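Local coordinates for putative cell filamentation protein (Bartonella quintana, PDB 4N67) that probably transfers AMP from ATP onto target proteins through its Fic domain, which holds bound ADP, as a translocated bacterial effector, at residues A60-I65 with R164-K169. The protein carries 2 engineered substitutions. Numbering follows the deposited sequence.
Sequences AYLRTI and RMFMEK
M165 and I65 begin a helix-helix contact in the Fic domain that illustrates how two steeply crossed helices can join by apolar side chains, with no hydrogen bond passing between them. The methylene CB of M165 lies 3.8 Å from I65 CG2, and bends at its second and third torsions then lead the thioether away from I65. F166 comes next and makes the largest single contribution. With CG anti to the backbone N (chi1 -178°), its ring reaches between Y61 and L62: Y61 CD2 approaches F166 CD2 obliquely at 4.0 Å, while L62 CD1 comes within 3.7 Å of the same F166 CD2. I65 CD1 closes on the root of this side chain, 3.6 Å from F166 CA, near the plane of the ring at its edge. One turn on, K169, in one of its two conformers, contributes its aliphatic part, crossing the end of Y61 at about a right angle and placing CG 3.3 Å from Y61 OH. In that conformer its ammonium continues past the tyrosine to Q172 OE1 and the carbonyl oxygens of R49 and E51, neutral oxygens that accept its hydrogen bonds. Within the largely helical fold, the 60-65 and 164-169 axes approach to 9.9 Å at 119°; helix 30-48 packs on Y61, I65 and M165 through F48, helix 112-126 meets L62 and F166 through L117 and L124, and helix 135-152 adds L149 against F166.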
ATOM      1  N   ALA A  60      -4.820   5.904  -9.573  1.00 11.29           N
ATOM      2  CA  ALA A  60      -4.531   5.026 -10.706  1.00 11.00           C
ATOM      3  C   ALA A  60      -3.161   4.433 -10.601  1.00 10.71           C
ATOM      4  O   ALA A  60      -2.963   3.257 -10.899  1.00 10.35           O
ATOM      5  CB  ALA A  60      -4.674   5.748 -12.014  1.00 11.52           C
ATOM      6  N   TYR A  61      -2.187   5.222 -10.183  1.00 10.43           N
ATOM      7  CA  TYR A  61      -0.857   4.677 -10.014  1.00 10.37           C
ATOM      8  C   TYR A  61      -0.826   3.636  -8.898  1.00  9.98           C
ATOM      9  O   TYR A  61      -0.157   2.598  -9.019  1.00 10.55           O
ATOM     10  CB  TYR A  61       0.153   5.816  -9.795  1.00 10.58           C
ATOM     11  CG  TYR A  61       1.593   5.351  -9.758  1.00 10.58           C
ATOM     12  CD1 TYR A  61       2.169   4.665 -10.812  1.00 11.27           C
ATOM     13  CD2 TYR A  61       2.387   5.621  -8.647  1.00 10.93           C
ATOM     14  CE1 TYR A  61       3.492   4.243 -10.767  1.00 11.45           C
ATOM     15  CE2 TYR A  61       3.706   5.224  -8.580  1.00 11.60           C
ATOM     16  CZ  TYR A  61       4.260   4.540  -9.635  1.00 11.76           C
ATOM     17  OH  TYR A  61       5.581   4.173  -9.566  1.00 13.61           O
ATOM     18  N   LEU A  62      -1.501   3.908  -7.780  1.00  9.68           N
ATOM     19  CA  LEU A  62      -1.569   2.949  -6.684  1.00  9.89           C
ATOM     20  C   LEU A  62      -2.170   1.640  -7.169  1.00 10.09           C
ATOM     21  O   LEU A  62      -1.650   0.559  -6.864  1.00  9.96           O
ATOM     22  CB  LEU A  62      -2.347   3.531  -5.518  1.00 10.27           C
ATOM     23  CG  LEU A  62      -2.279   2.755  -4.232  1.00 10.62           C
ATOM     24  CD1 LEU A  62      -0.977   2.998  -3.506  1.00 10.64           C
ATOM     25  CD2 LEU A  62      -3.437   3.143  -3.334  1.00 11.29           C
ATOM     26  N   ARG A  63      -3.231   1.738  -7.977  1.00 10.37           N
ATOM     27  CA  ARG A  63      -3.818   0.537  -8.550  1.00 10.36           C
ATOM     28  C   ARG A  63      -2.850  -0.210  -9.478  1.00  9.70           C
ATOM     29  O   ARG A  63      -2.773  -1.437  -9.475  1.00  9.02           O
ATOM     30  CB  ARG A  63      -5.107   0.892  -9.283  1.00 11.63           C
ATOM     31  CG  ARG A  63      -6.251   1.290  -8.354  1.00 13.06           C
ATOM     32  CD  ARG A  63      -7.525   1.593  -9.142  1.00 15.24           C
ATOM     33  NE  ARG A  63      -8.682   1.707  -8.268  1.00 18.20           N
ATOM     34  CZ  ARG A  63      -9.158   2.826  -7.732  1.00 20.80           C
ATOM     35  NH1 ARG A  63      -8.642   4.014  -8.011  1.00 23.14           N
ATOM     36  NH2 ARG A  63     -10.234   2.752  -6.950  1.00 20.98           N
ATOM     37  N   THR A  64      -2.098   0.539 -10.260  1.00  9.33           N
ATOM     38  CA  THR A  64      -1.077  -0.060 -11.121  1.00  9.48           C
ATOM     39  C   THR A  64      -0.016  -0.806 -10.316  1.00  9.03           C
ATOM     40  O   THR A  64       0.360  -1.924 -10.669  1.00  9.57           O
ATOM     41  CB  THR A  64      -0.430   0.986 -12.014  1.00  9.64           C
ATOM     42  OG1 THR A  64      -1.383   1.368 -13.017  1.00 10.30           O
ATOM     43  CG2 THR A  64       0.791   0.465 -12.688  1.00  9.95           C
ATOM     44  N   ILE A  65       0.474  -0.214  -9.232  1.00  9.02           N
ATOM     45  CA  ILE A  65       1.404  -0.915  -8.384  1.00  9.43           C
ATOM     46  C   ILE A  65       0.829  -2.216  -7.862  1.00  8.88           C
ATOM     47  O   ILE A  65       1.465  -3.276  -7.947  1.00  9.57           O
ATOM     48  CB  ILE A  65       1.868  -0.044  -7.194  1.00  9.50           C
ATOM     49  CG1 ILE A  65       2.640   1.185  -7.700  1.00  9.97           C
ATOM     50  CG2 ILE A  65       2.709  -0.843  -6.226  1.00 10.01           C
ATOM     51  CD1 ILE A  65       2.869   2.209  -6.619  1.00 10.15           C
ATOM     52  N   ARG A 164       4.105   0.820   0.376  1.00 11.39           N
ATOM     53  CA  ARG A 164       5.557   1.005   0.497  1.00 11.69           C
ATOM     54  C   ARG A 164       6.190   1.294  -0.858  1.00 11.14           C
ATOM     55  O   ARG A 164       7.032   2.178  -0.978  1.00 11.01           O
ATOM     56  CB  ARG A 164       6.244  -0.191   1.185  1.00 12.72           C
ATOM     57  CG  ARG A 164       5.880  -0.291   2.637  1.00 14.02           C
ATOM     58  CD  ARG A 164       6.656  -1.337   3.399  1.00 15.47           C
ATOM     59  NE  ARG A 164       6.411  -2.715   3.003  1.00 16.55           N
ATOM     60  CZ  ARG A 164       5.452  -3.502   3.479  1.00 16.80           C
ATOM     61  NH1 ARG A 164       5.398  -4.765   3.077  1.00 19.42           N
ATOM     62  NH2 ARG A 164       4.556  -3.075   4.361  1.00 17.46           N
ATOM     63  N   MET A 165       5.768   0.602  -1.917  1.00 10.15           N
ATOM     64  CA  MET A 165       6.318   0.877  -3.237  1.00 10.38           C
ATOM     65  C   MET A 165       5.910   2.272  -3.723  1.00  9.75           C
ATOM     66  O   MET A 165       6.693   3.000  -4.313  1.00 10.32           O
ATOM     67  CB  MET A 165       5.893  -0.182  -4.259  1.00 10.67           C
ATOM     68  CG  MET A 165       6.487   0.010  -5.625  1.00 11.28           C
ATOM     69  SD  MET A 165       8.292   0.043  -5.651  1.00 12.57           S
ATOM     70  CE  MET A 165       8.676  -1.632  -5.209  1.00 13.08           C
ATOM     71  N   PHE A 166       4.670   2.656  -3.474  1.00  9.84           N
ATOM     72  CA  PHE A 166       4.240   3.995  -3.827  1.00  9.89           C
ATOM     73  C   PHE A 166       5.176   5.027  -3.189  1.00 10.42           C
ATOM     74  O   PHE A 166       5.605   5.986  -3.834  1.00 10.57           O
ATOM     75  CB  PHE A 166       2.766   4.174  -3.388  1.00 10.22           C
ATOM     76  CG  PHE A 166       2.142   5.509  -3.725  1.00 10.57           C
ATOM     77  CD1 PHE A 166       2.274   6.598  -2.885  1.00 11.06           C
ATOM     78  CD2 PHE A 166       1.314   5.605  -4.835  1.00 10.88           C
ATOM     79  CE1 PHE A 166       1.660   7.790  -3.186  1.00 11.71           C
ATOM     80  CE2 PHE A 166       0.671   6.799  -5.131  1.00 11.08           C
ATOM     81  CZ  PHE A 166       0.857   7.874  -4.297  1.00 11.55           C
ATOM     82  N   MET A 167       5.486   4.819  -1.913  1.00 10.81           N
ATOM     83  CA  MET A 167       6.404   5.744  -1.237  1.00 11.59           C
ATOM     84  C   MET A 167       7.796   5.720  -1.801  1.00 11.80           C
ATOM     85  O   MET A 167       8.424   6.774  -1.953  1.00 11.77           O
ATOM     86  CB  MET A 167       6.500   5.444   0.257  1.00 12.36           C
ATOM     87  CG  MET A 167       5.198   5.538   0.989  1.00 13.03           C
ATOM     88  SD  MET A 167       4.279   7.057   0.764  1.00 13.75           S
ATOM     89  CE  MET A 167       5.441   8.292   1.349  1.00 14.14           C
ATOM     90  N   GLU A 168       8.295   4.537  -2.150  1.00 11.71           N
ATOM     91  CA  GLU A 168       9.622   4.479  -2.746  1.00 12.79           C
ATOM     92  C   GLU A 168       9.699   5.327  -4.004  1.00 12.45           C
ATOM     93  O   GLU A 168      10.648   6.082  -4.213  1.00 12.41           O
ATOM     94  CB  GLU A 168      10.008   3.047  -3.104  1.00 13.69           C
ATOM     95  CG  GLU A 168      10.266   2.090  -1.942  1.00 15.18           C
ATOM     96  CD  GLU A 168      10.838   0.740  -2.406  1.00 16.73           C
ATOM     97  OE1 GLU A 168      11.592   0.728  -3.395  1.00 18.67           O
ATOM     98  OE2 GLU A 168      10.506  -0.263  -1.757  1.00 20.02           O
ATOM     99  N   LYS A 169       8.671   5.237  -4.846  0.60 12.40           N
ATOM    100  CA  LYS A 169       8.692   5.956  -6.099  0.60 13.04           C
ATOM    101  C   LYS A 169       8.416   7.448  -5.922  0.60 12.64           C
ATOM    102  O   LYS A 169       9.027   8.282  -6.589  0.60 12.81           O
ATOM    103  CB  LYS A 169       7.727   5.316  -7.101  0.60 13.61           C
ATOM    104  CG  LYS A 169       8.235   3.970  -7.614  0.60 14.81           C
ATOM    105  CD  LYS A 169       9.351   4.146  -8.649  0.60 16.12           C
ATOM    106  CE  LYS A 169      10.238   2.915  -8.765  0.60 17.38           C
ATOM    107  NZ  LYS A 169      11.539   3.218  -9.400  0.60 18.27           N
TER